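Local coordinates for Vpx protein (Simian immunodeficiency virus, PDB 4Z8L), which binds zinc and recruits the host restriction factor SAMHD1 to a DCAF1-containing ubiquitin ligase for degradation, at residues Glu21-Thr26 with Arg69-Met74; Arg33-His38 with Glu42-Leu47; Thr50-Trp55 with Arg61-Ala66. All coordinates share one frame; numbering follows the deposited sequence.

How the contacts relate
From the N terminus, helix 21-35 comes first and supplies one side of contact 1 near its start. Contact 2 follows. It joins the end of that helix, and the residues leading to His38, to the beginning of helix 45-58, so it closes a very short loop. Contact 3 then closes the next turn, between helix 45-58 and the start of helix 63-84. Contacts 2 and 3 lie in series and do not cross. Contact 1 is completed last, when helix 63-84 reaches Arg69-Met74, and both others nest inside its loop. Together they tie the three helices into one bundle. Met74 touches Ala35, and Arg69 touches Trp55, linking contact 1 to its neighbours.

Contact 1. Residues Glu21-Thr26 with Arg69-Met74; sequences EQWLET and RYLLLM
The three-helix bundle of the Vpr/Vpx family is closed here, where Trp23 and Leu24 of helix 21-35 meet Leu71 of helix 63-84. The contact is small, burying 101 Å² in all, and purely apolar. Leu71 carries one side of it alone. Its CB points at the opposing helix, and of its two methyls CD2 makes the touch. With CG swung opposite the backbone N (chi1 166°), the CD2 branch is brought to the indole of Trp23.

Trp23 reaches the same methyl with the far end of its indole. CH2 lies 3.6 Å from Leu71 CD2, and CZ3 of the same ring is 3.8 Å from Leu71 CD2. The methyl meets the ring obliquely. The pyrrole end is turned elsewhere: Trp23 NE1 is 6.5 Å from Leu71 CD2. Chi1 of Trp23, 178°, brings the benzo end of the ring to this methyl.

Leu24, the next residue, meets the same methyl. Its CD1 stands 3.9 Å from Leu71 CD2. The same CD1 is 3.9 Å from Trp23 CZ3, so the two methyls and the benzo ring form one three-way cluster. Leu24 CD2 rests near Asp64 O, and the side chain also packs on Tyr68.

Leu71 also touches Ile31, further along helix 21-35. Tyr70 OH bonds to Asn32 OD1, a second tie to helix 21-35. Arg69 forms a salt bridge with an acidic side chain of another protein's chain. The helix that presents Leu71 is regular at this point, with Met74 N donating to Tyr70 O at 3.0 Å.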
loop_
_atom_site.group_PDB
_atom_site.type_symbol
_atom_site.label_atom_id
_atom_site.label_comp_id
_atom_site.label_asym_id
_atom_site.label_seq_id
_atom_site.Cartn_x
_atom_site.Cartn_y
_atom_site.Cartn_z
ATOM N N GLU B 21 8.418 6.928 21.231
ATOM C CA GLU B 21 7.496 7.251 22.328
ATOM C C GLU B 21 5.987 7.196 21.998
ATOM O O GLU B 21 5.382 6.146 21.673
ATOM C CB GLU B 21 7.878 8.680 22.777
ATOM C CG GLU B 21 7.436 9.274 24.115
ATOM C CD GLU B 21 7.944 10.712 24.241
ATOM O OE1 GLU B 21 8.426 11.246 23.215
ATOM O OE2 GLU B 21 7.825 11.325 25.325
ATOM N N GLN B 22 5.413 8.388 22.057
ATOM C CA GLN B 22 4.027 8.660 21.763
ATOM C C GLN B 22 3.749 8.413 20.290
ATOM O O GLN B 22 2.623 8.124 19.921
ATOM C CB GLN B 22 3.712 10.096 22.167
ATOM C CG GLN B 22 4.058 10.345 23.625
ATOM C CD GLN B 22 3.775 11.753 24.087
ATOM O OE1 GLN B 22 2.705 12.305 23.843
ATOM N NE2 GLN B 22 4.754 12.350 24.756
ATOM N N TRP B 23 4.763 8.570 19.445
ATOM C CA TRP B 23 4.605 8.245 18.031
ATOM C C TRP B 23 4.265 6.777 17.848
ATOM O O TRP B 23 3.373 6.432 17.078
ATOM C CB TRP B 23 5.866 8.549 17.230
ATOM C CG TRP B 23 5.713 8.169 15.784
ATOM C CD1 TRP B 23 5.161 8.927 14.800
ATOM C CD2 TRP B 23 6.067 6.916 15.174
ATOM N NE1 TRP B 23 5.175 8.245 13.608
ATOM C CE2 TRP B 23 5.717 7.009 13.811
ATOM C CE3 TRP B 23 6.653 5.739 15.644
ATOM C CZ2 TRP B 23 5.941 5.966 12.914
ATOM C CZ3 TRP B 23 6.870 4.704 14.751
ATOM C CH2 TRP B 23 6.515 4.825 13.402
ATOM N N LEU B 24 5.000 5.914 18.542
ATOM C CA LEU B 24 4.770 4.480 18.451
ATOM C C LEU B 24 3.394 4.171 19.002
ATOM O O LEU B 24 2.593 3.493 18.347
ATOM C CB LEU B 24 5.842 3.685 19.197
ATOM C CG LEU B 24 5.883 2.188 18.872
ATOM C CD1 LEU B 24 6.229 1.943 17.407
ATOM C CD2 LEU B 24 6.864 1.465 19.783
ATOM N N GLU B 25 3.116 4.672 20.204
ATOM C CA GLU B 25 1.832 4.352 20.822
ATOM C C GLU B 25 0.639 4.832 19.981
ATOM O O GLU B 25 -0.352 4.108 19.812
ATOM C CB GLU B 25 1.760 4.962 22.219
ATOM C CG GLU B 25 1.496 3.950 23.309
ATOM C CD GLU B 25 1.375 4.585 24.673
ATOM O OE1 GLU B 25 2.023 5.629 24.907
ATOM O OE2 GLU B 25 0.629 4.038 25.508
ATOM N N THR B 26 0.768 6.031 19.420
ATOM C CA THR B 26 -0.260 6.624 18.569
ATOM C C THR B 26 -0.442 5.842 17.281
ATOM O O THR B 26 -1.564 5.510 16.908
ATOM C CB THR B 26 0.068 8.088 18.203
ATOM O OG1 THR B 26 0.510 8.791 19.371
ATOM C CG2 THR B 26 -1.153 8.778 17.637
ATOM N N ARG B 69 7.584 -3.821 14.832
ATOM C CA ARG B 69 7.503 -4.768 13.725
ATOM C C ARG B 69 6.047 -5.131 13.420
ATOM O O ARG B 69 5.666 -5.311 12.252
ATOM C CB ARG B 69 8.316 -6.022 14.044
ATOM C CG ARG B 69 9.809 -5.766 14.186
ATOM C CD ARG B 69 10.426 -5.321 12.868
ATOM N NE ARG B 69 10.218 -6.299 11.804
ATOM C CZ ARG B 69 11.089 -7.251 11.484
ATOM N NH1 ARG B 69 12.235 -7.356 12.144
ATOM N NH2 ARG B 69 10.817 -8.098 10.501
ATOM N N TYR B 70 5.238 -5.224 14.475
ATOM C CA TYR B 70 3.797 -5.413 14.328
ATOM C C TYR B 70 3.195 -4.262 13.536
ATOM O O TYR B 70 2.432 -4.469 12.584
ATOM C CB TYR B 70 3.123 -5.513 15.699
ATOM C CG TYR B 70 1.614 -5.403 15.652
ATOM C CD1 TYR B 70 0.831 -6.477 15.257
ATOM C CD2 TYR B 70 0.976 -4.217 15.996
ATOM C CE1 TYR B 70 -0.547 -6.378 15.211
ATOM C CE2 TYR B 70 -0.400 -4.107 15.951
ATOM C CZ TYR B 70 -1.157 -5.191 15.559
ATOM O OH TYR B 70 -2.529 -5.087 15.514
ATOM N N LEU B 71 3.563 -3.050 13.942
ATOM C CA LEU B 71 3.122 -1.823 13.291
ATOM C C LEU B 71 3.429 -1.853 11.803
ATOM O O LEU B 71 2.554 -1.607 10.975
ATOM C CB LEU B 71 3.798 -0.612 13.941
ATOM C CG LEU B 71 3.726 0.735 13.218
ATOM C CD1 LEU B 71 2.318 1.293 13.209
ATOM C CD2 LEU B 71 4.694 1.729 13.839
ATOM N N LEU B 72 4.680 -2.162 11.481
ATOM C CA LEU B 72 5.137 -2.286 10.101
ATOM C C LEU B 72 4.289 -3.274 9.298
ATOM O O LEU B 72 3.734 -2.928 8.237
ATOM C CB LEU B 72 6.605 -2.721 10.078
ATOM C CG LEU B 72 7.678 -1.636 9.949
ATOM C CD1 LEU B 72 7.314 -0.400 10.753
ATOM C CD2 LEU B 72 9.027 -2.182 10.394
ATOM N N LEU B 73 4.186 -4.497 9.816
ATOM C CA LEU B 73 3.404 -5.533 9.151
ATOM C C LEU B 73 1.996 -5.050 8.849
ATOM O O LEU B 73 1.493 -5.224 7.739
ATOM C CB LEU B 73 3.327 -6.799 10.003
ATOM C CG LEU B 73 4.584 -7.656 10.134
ATOM C CD1 LEU B 73 4.245 -9.003 10.748
ATOM C CD2 LEU B 73 5.271 -7.825 8.795
ATOM N N MET B 74 1.368 -4.419 9.833
ATOM C CA MET B 74 -0.025 -4.036 9.670
ATOM C C MET B 74 -0.193 -2.816 8.761
ATOM O O MET B 74 -1.242 -2.647 8.147
ATOM C CB MET B 74 -0.681 -3.795 11.021
ATOM C CG MET B 74 -2.044 -4.455 11.098
ATOM S SD MET B 74 -2.949 -4.044 12.585
ATOM C CE MET B 74 -3.374 -2.365 12.177
#

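Contact 2. Residues Arg33-His38 with Glu42-Leu47; sequences REARLH and EFLFRL. With ZN (zinc ion), chain G.
Leu44 is the residue of 42-47 that meets Ala35 and Arg36, at the short connection between the first two helices of the bundle. Glu42 opens the segment without touching 33-38. Its carboxylate folds back on its own chain. OE2 accepts a bond from Leu44 N at 2.6 Å, using the lone pair turned away from OE1, and the bond is bent. This ties down the backbone just ahead of helix 45-58. Phe43 follows, with the Glu42 carboxylate carbon above one face of its ring, toward the rim.

Leu44 makes the contact with one methyl. CD1 lies 4.2 Å from Ala35 CB and 4.1 Å from Arg36 CG. Its chi1 of -58° puts CG opposite the carbonyl carbon, and CB already points at the other segment. Arg36 offers only the aliphatic part of its chain, which passes Leu44 at about a right angle. Beyond these, Phe45 stacks on an aromatic side chain of another protein's chain, and Arg46 NE pairs with an acidic one there. Leu47 packs against Tyr70 of helix 63-84.

At the end of 33-38, His38 ND1 binds the zinc ion at 2.0 Å, and His81 NE2 is a second ligand. Glu34 OE2 lies in the plane of the His38 ring, at its edge. The chemistry is thus divided. Apolar packing joins the first two helices lightly, while zinc, bound by His38 and His81, probably links the loop after helix 21-35 to helix 63-84.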
loop_
_atom_site.group_PDB
_atom_site.type_symbol
_atom_site.label_atom_id
_atom_site.label_comp_id
_atom_site.label_asym_id
_atom_site.label_seq_id
_atom_site.Cartn_x
_atom_site.Cartn_y
_atom_site.Cartn_z
ATOM N N ARG B 33 -7.431 1.053 15.400
ATOM C CA ARG B 33 -8.782 1.619 15.297
ATOM C C ARG B 33 -9.273 1.533 13.861
ATOM O O ARG B 33 -10.448 1.273 13.620
ATOM C CB ARG B 33 -8.870 3.083 15.773
ATOM C CG ARG B 33 -7.878 3.579 16.830
ATOM C CD ARG B 33 -7.549 2.566 17.916
ATOM N NE ARG B 33 -8.603 2.321 18.885
ATOM C CZ ARG B 33 -8.872 3.122 19.907
ATOM N NH1 ARG B 33 -8.157 4.223 20.101
ATOM N NH2 ARG B 33 -9.848 2.807 20.748
ATOM N N GLU B 34 -8.372 1.746 12.905
ATOM C CA GLU B 34 -8.783 1.714 11.507
ATOM C C GLU B 34 -8.873 0.289 10.961
ATOM O O GLU B 34 -9.756 -0.017 10.155
ATOM C CB GLU B 34 -7.822 2.539 10.649
ATOM C CG GLU B 34 -8.154 2.527 9.164
ATOM C CD GLU B 34 -9.008 3.708 8.740
ATOM O OE1 GLU B 34 -9.021 4.728 9.461
ATOM O OE2 GLU B 34 -9.669 3.611 7.683
ATOM N N ALA B 35 -7.978 -0.585 11.407
ATOM C CA ALA B 35 -7.972 -1.963 10.930
ATOM C C ALA B 35 -9.151 -2.771 11.452
ATOM O O ALA B 35 -9.519 -3.783 10.857
ATOM C CB ALA B 35 -6.682 -2.645 11.309
ATOM N N ARG B 36 -9.749 -2.335 12.555
ATOM C CA ARG B 36 -10.928 -3.036 13.062
ATOM C C ARG B 36 -12.147 -2.828 12.158
ATOM O O ARG B 36 -13.186 -3.462 12.345
ATOM C CB ARG B 36 -11.240 -2.623 14.500
ATOM C CG ARG B 36 -10.354 -3.344 15.509
ATOM C CD ARG B 36 -10.402 -2.700 16.880
ATOM N NE ARG B 36 -11.618 -1.917 17.064
ATOM C CZ ARG B 36 -12.699 -2.366 17.693
ATOM N NH1 ARG B 36 -12.715 -3.596 18.192
ATOM N NH2 ARG B 36 -13.766 -1.590 17.819
ATOM N N LEU B 37 -12.016 -1.928 11.187
ATOM C CA LEU B 37 -13.087 -1.644 10.236
ATOM C C LEU B 37 -12.974 -2.460 8.942
ATOM O O LEU B 37 -13.768 -2.258 8.024
ATOM C CB LEU B 37 -13.110 -0.151 9.874
ATOM C CG LEU B 37 -13.821 0.880 10.755
ATOM C CD1 LEU B 37 -13.179 1.006 12.121
ATOM C CD2 LEU B 37 -13.846 2.233 10.054
ATOM N N HIS B 38 -12.004 -3.371 8.855
ATOM C CA HIS B 38 -11.677 -3.990 7.563
ATOM C C HIS B 38 -11.424 -5.511 7.524
ATOM O O HIS B 38 -11.164 -6.067 6.452
ATOM C CB HIS B 38 -10.459 -3.270 6.971
ATOM C CG HIS B 38 -10.739 -1.860 6.539
ATOM N ND1 HIS B 38 -11.669 -1.549 5.570
ATOM C CD2 HIS B 38 -10.199 -0.681 6.931
ATOM C CE1 HIS B 38 -11.698 -0.240 5.389
ATOM N NE2 HIS B 38 -10.815 0.310 6.203
ATOM N N GLU B 42 -10.365 -13.992 11.372
ATOM C CA GLU B 42 -9.630 -13.073 12.274
ATOM C C GLU B 42 -9.419 -13.824 13.632
ATOM O O GLU B 42 -9.623 -15.040 13.658
ATOM C CB GLU B 42 -10.344 -11.714 12.370
ATOM C CG GLU B 42 -9.697 -10.505 11.759
ATOM C CD GLU B 42 -10.022 -9.263 12.564
ATOM O OE1 GLU B 42 -10.915 -8.482 12.191
ATOM O OE2 GLU B 42 -9.387 -9.077 13.612
ATOM N N PHE B 43 -9.045 -13.181 14.752
ATOM C CA PHE B 43 -8.738 -11.747 14.904
ATOM C C PHE B 43 -7.309 -11.306 14.582
ATOM O O PHE B 43 -6.425 -12.125 14.330
ATOM C CB PHE B 43 -9.105 -11.300 16.314
ATOM C CG PHE B 43 -10.411 -10.550 16.390
ATOM C CD1 PHE B 43 -11.619 -11.227 16.336
ATOM C CD2 PHE B 43 -10.435 -9.168 16.500
ATOM C CE1 PHE B 43 -12.818 -10.545 16.403
ATOM C CE2 PHE B 43 -11.632 -8.480 16.577
ATOM C CZ PHE B 43 -12.826 -9.170 16.524
ATOM N N LEU B 44 -7.120 -9.984 14.595
ATOM C CA LEU B 44 -5.824 -9.302 14.469
ATOM C C LEU B 44 -4.784 -9.783 15.467
ATOM O O LEU B 44 -3.575 -9.658 15.247
ATOM C CB LEU B 44 -6.005 -7.788 14.630
ATOM C CG LEU B 44 -6.960 -7.073 13.671
ATOM C CD1 LEU B 44 -7.222 -5.645 14.127
ATOM C CD2 LEU B 44 -6.427 -7.087 12.242
ATOM N N PHE B 45 -5.277 -10.318 16.576
ATOM C CA PHE B 45 -4.444 -10.762 17.676
ATOM C C PHE B 45 -3.393 -11.759 17.184
ATOM O O PHE B 45 -2.279 -11.798 17.716
ATOM C CB PHE B 45 -5.321 -11.385 18.760
ATOM C CG PHE B 45 -6.219 -10.395 19.456
ATOM C CD1 PHE B 45 -5.710 -9.467 20.342
ATOM C CD2 PHE B 45 -7.578 -10.374 19.187
ATOM C CE1 PHE B 45 -6.545 -8.564 20.967
ATOM C CE2 PHE B 45 -8.417 -9.464 19.808
ATOM C CZ PHE B 45 -7.897 -8.556 20.697
ATOM N N ARG B 46 -3.710 -12.489 16.111
ATOM C CA ARG B 46 -2.799 -13.513 15.596
ATOM C C ARG B 46 -1.490 -12.890 15.200
ATOM O O ARG B 46 -0.422 -13.433 15.478
ATOM C CB ARG B 46 -3.373 -14.219 14.364
ATOM C CG ARG B 46 -3.659 -15.680 14.561
ATOM C CD ARG B 46 -2.398 -16.540 14.599
ATOM N NE ARG B 46 -2.720 -17.893 15.048
ATOM C CZ ARG B 46 -3.252 -18.848 14.291
ATOM N NH1 ARG B 46 -3.526 -18.624 13.014
ATOM N NH2 ARG B 46 -3.515 -20.034 14.819
ATOM N N LEU B 47 -1.582 -11.714 14.597
ATOM C CA LEU B 47 -0.393 -10.974 14.265
ATOM C C LEU B 47 0.249 -10.550 15.565
ATOM O O LEU B 47 1.380 -10.948 15.877
ATOM C CB LEU B 47 -0.735 -9.763 13.400
ATOM C CG LEU B 47 -0.744 -9.996 11.891
ATOM C CD1 LEU B 47 -0.959 -8.687 11.159
ATOM C CD2 LEU B 47 0.555 -10.652 11.455
HETATM ZN ZN ZN G . -12.309 -2.362 3.832
#

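Contact 3. Residues Thr50-Trp55 with Arg61-Ala66; sequences TCVEHW and RSLDYA
Chi1 of -77° at Trp55 and -177° at Tyr65 bring the two rings together across the helical hairpin formed by the second and third helices of the three-helix bundle. The first sets the indole carbon CG opposite the carbonyl carbon; the second sets the phenol opposite the backbone N. The result is a T-shaped pair. The edge of Tyr65 is directed at one face of Trp55, with planes at 87° and the five-membered ring and phenol centroids 5.5 Å apart. Tyr65 CE2 makes the closest approach, 4.0 Å from Trp55 CG, above the rim of the indole rather than its middle.

The turn is also closed through the backbone. Arg61 N donates to Trp55 O at 3.0 Å, from a position tilted somewhat out of the carbonyl plane. One residue later Ser62 is the N-cap of helix 63-84, and its OG accepts a weak bond from Asp64 N.

Aliphatic side chains add to the packing. Val52 and Leu63 lie side by side, pointing the same way, with Val52 CG2 3.9 Å from Leu63 CD1. Ala66 slips in beside Trp55, its CB 4.3 Å from Trp55 CB.

Tyr65 OH bonds to an acidic side chain of another protein's chain and to Arg69 NH1, so the phenol is held at both its edge and its hydroxyl. Ala66 CB also sits 3.9 Å from Cys51 O, a carbonyl that accepts from both Trp55 N and His54 N.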
loop_
_atom_site.group_PDB
_atom_site.type_symbol
_atom_site.label_atom_id
_atom_site.label_comp_id
_atom_site.label_asym_id
_atom_site.label_seq_id
_atom_site.Cartn_x
_atom_site.Cartn_y
_atom_site.Cartn_z
ATOM N N THR B 50 1.642 -13.289 17.737
ATOM C CA THR B 50 2.816 -13.918 17.156
ATOM C C THR B 50 4.014 -13.009 17.345
ATOM O O THR B 50 5.082 -13.466 17.760
ATOM C CB THR B 50 2.637 -14.242 15.662
ATOM O OG1 THR B 50 1.890 -13.196 15.029
ATOM C CG2 THR B 50 1.893 -15.557 15.492
ATOM N N CYS B 51 3.812 -11.710 17.151
ATOM C CA CYS B 51 4.930 -10.791 17.279
ATOM C C CYS B 51 5.441 -10.790 18.710
ATOM O O CYS B 51 6.645 -10.938 18.939
ATOM C CB CYS B 51 4.532 -9.381 16.842
ATOM S SG CYS B 51 4.610 -9.134 15.055
ATOM N N VAL B 52 4.524 -10.740 19.672
ATOM C CA VAL B 52 4.946 -10.648 21.062
ATOM C C VAL B 52 5.521 -12.003 21.444
ATOM O O VAL B 52 6.314 -12.110 22.379
ATOM C CB VAL B 52 3.799 -10.224 22.018
ATOM C CG1 VAL B 52 2.766 -11.317 22.157
ATOM C CG2 VAL B 52 4.351 -9.870 23.388
ATOM N N GLU B 53 5.125 -13.041 20.711
ATOM C CA GLU B 53 5.677 -14.365 20.953
ATOM C C GLU B 53 7.047 -14.514 20.299
ATOM O O GLU B 53 7.911 -15.215 20.822
ATOM C CB GLU B 53 4.740 -15.463 20.442
ATOM C CG GLU B 53 3.477 -15.652 21.263
ATOM C CD GLU B 53 2.447 -16.499 20.543
ATOM O OE1 GLU B 53 2.850 -17.453 19.844
ATOM O OE2 GLU B 53 1.237 -16.217 20.677
ATOM N N HIS B 54 7.250 -13.858 19.158
ATOM C CA HIS B 54 8.451 -14.137 18.375
ATOM C C HIS B 54 9.653 -13.282 18.756
ATOM O O HIS B 54 10.666 -13.798 19.222
ATOM C CB HIS B 54 8.163 -13.963 16.885
ATOM C CG HIS B 54 9.204 -14.577 15.999
ATOM N ND1 HIS B 54 10.172 -15.432 16.471
ATOM C CD2 HIS B 54 9.427 -14.452 14.667
ATOM C CE1 HIS B 54 10.946 -15.817 15.469
ATOM N NE2 HIS B 54 10.514 -15.235 14.366
ATOM N N TRP B 55 9.542 -11.974 18.558
ATOM C CA TRP B 55 10.683 -11.097 18.762
ATOM C C TRP B 55 10.791 -10.786 20.232
ATOM O O TRP B 55 11.877 -10.831 20.811
ATOM C CB TRP B 55 10.548 -9.814 17.954
ATOM C CG TRP B 55 10.861 -10.030 16.530
ATOM C CD1 TRP B 55 12.043 -10.464 16.002
ATOM C CD2 TRP B 55 9.963 -9.874 15.434
ATOM N NE1 TRP B 55 11.939 -10.567 14.637
ATOM C CE2 TRP B 55 10.670 -10.212 14.264
ATOM C CE3 TRP B 55 8.631 -9.470 15.327
ATOM C CZ2 TRP B 55 10.086 -10.157 13.002
ATOM C CZ3 TRP B 55 8.053 -9.419 14.076
ATOM C CH2 TRP B 55 8.780 -9.756 12.929
ATOM N N ARG B 61 13.593 -9.542 22.935
ATOM C CA ARG B 61 13.885 -8.186 22.498
ATOM C C ARG B 61 12.869 -7.246 23.122
ATOM O O ARG B 61 11.981 -7.693 23.848
ATOM C CB ARG B 61 13.857 -8.080 20.970
ATOM C CG ARG B 61 15.055 -8.734 20.294
ATOM C CD ARG B 61 16.274 -8.668 21.202
ATOM N NE ARG B 61 17.513 -9.019 20.518
ATOM C CZ ARG B 61 18.722 -8.733 20.985
ATOM N NH1 ARG B 61 19.804 -9.087 20.306
ATOM N NH2 ARG B 61 18.848 -8.088 22.136
ATOM N N SER B 62 12.995 -5.952 22.855
ATOM C CA SER B 62 12.122 -4.978 23.497
ATOM C C SER B 62 10.679 -5.191 23.072
ATOM O O SER B 62 10.409 -5.706 21.988
ATOM C CB SER B 62 12.560 -3.553 23.160
ATOM O OG SER B 62 11.627 -2.606 23.654
ATOM N N LEU B 63 9.754 -4.806 23.940
ATOM C CA LEU B 63 8.341 -4.906 23.617
ATOM C C LEU B 63 8.032 -3.837 22.588
ATOM O O LEU B 63 7.195 -4.024 21.708
ATOM C CB LEU B 63 7.469 -4.747 24.859
ATOM C CG LEU B 63 5.970 -4.929 24.631
ATOM C CD1 LEU B 63 5.701 -6.285 23.996
ATOM C CD2 LEU B 63 5.218 -4.801 25.944
ATOM N N ASP B 64 8.713 -2.703 22.718
ATOM C CA ASP B 64 8.599 -1.626 21.747
ATOM C C ASP B 64 9.058 -2.088 20.371
ATOM O O ASP B 64 8.529 -1.646 19.352
ATOM C CB ASP B 64 9.417 -0.414 22.193
ATOM C CG ASP B 64 8.841 0.255 23.424
ATOM O OD1 ASP B 64 7.662 -0.004 23.748
ATOM O OD2 ASP B 64 9.569 1.041 24.068
ATOM N N TYR B 65 10.039 -2.986 20.342
ATOM C CA TYR B 65 10.550 -3.499 19.077
ATOM C C TYR B 65 9.506 -4.385 18.404
ATOM O O TYR B 65 9.205 -4.224 17.221
ATOM C CB TYR B 65 11.853 -4.274 19.276
ATOM C CG TYR B 65 12.437 -4.759 17.971
ATOM C CD1 TYR B 65 13.150 -3.896 17.152
ATOM C CD2 TYR B 65 12.251 -6.066 17.540
ATOM C CE1 TYR B 65 13.673 -4.321 15.950
ATOM C CE2 TYR B 65 12.774 -6.501 16.335
ATOM C CZ TYR B 65 13.485 -5.623 15.548
ATOM O OH TYR B 65 14.008 -6.046 14.349
ATOM N N ALA B 66 8.961 -5.325 19.171
ATOM C CA ALA B 66 7.927 -6.231 18.677
ATOM C C ALA B 66 6.694 -5.458 18.229
ATOM O O ALA B 66 6.054 -5.805 17.234
ATOM C CB ALA B 66 7.552 -7.245 19.751
#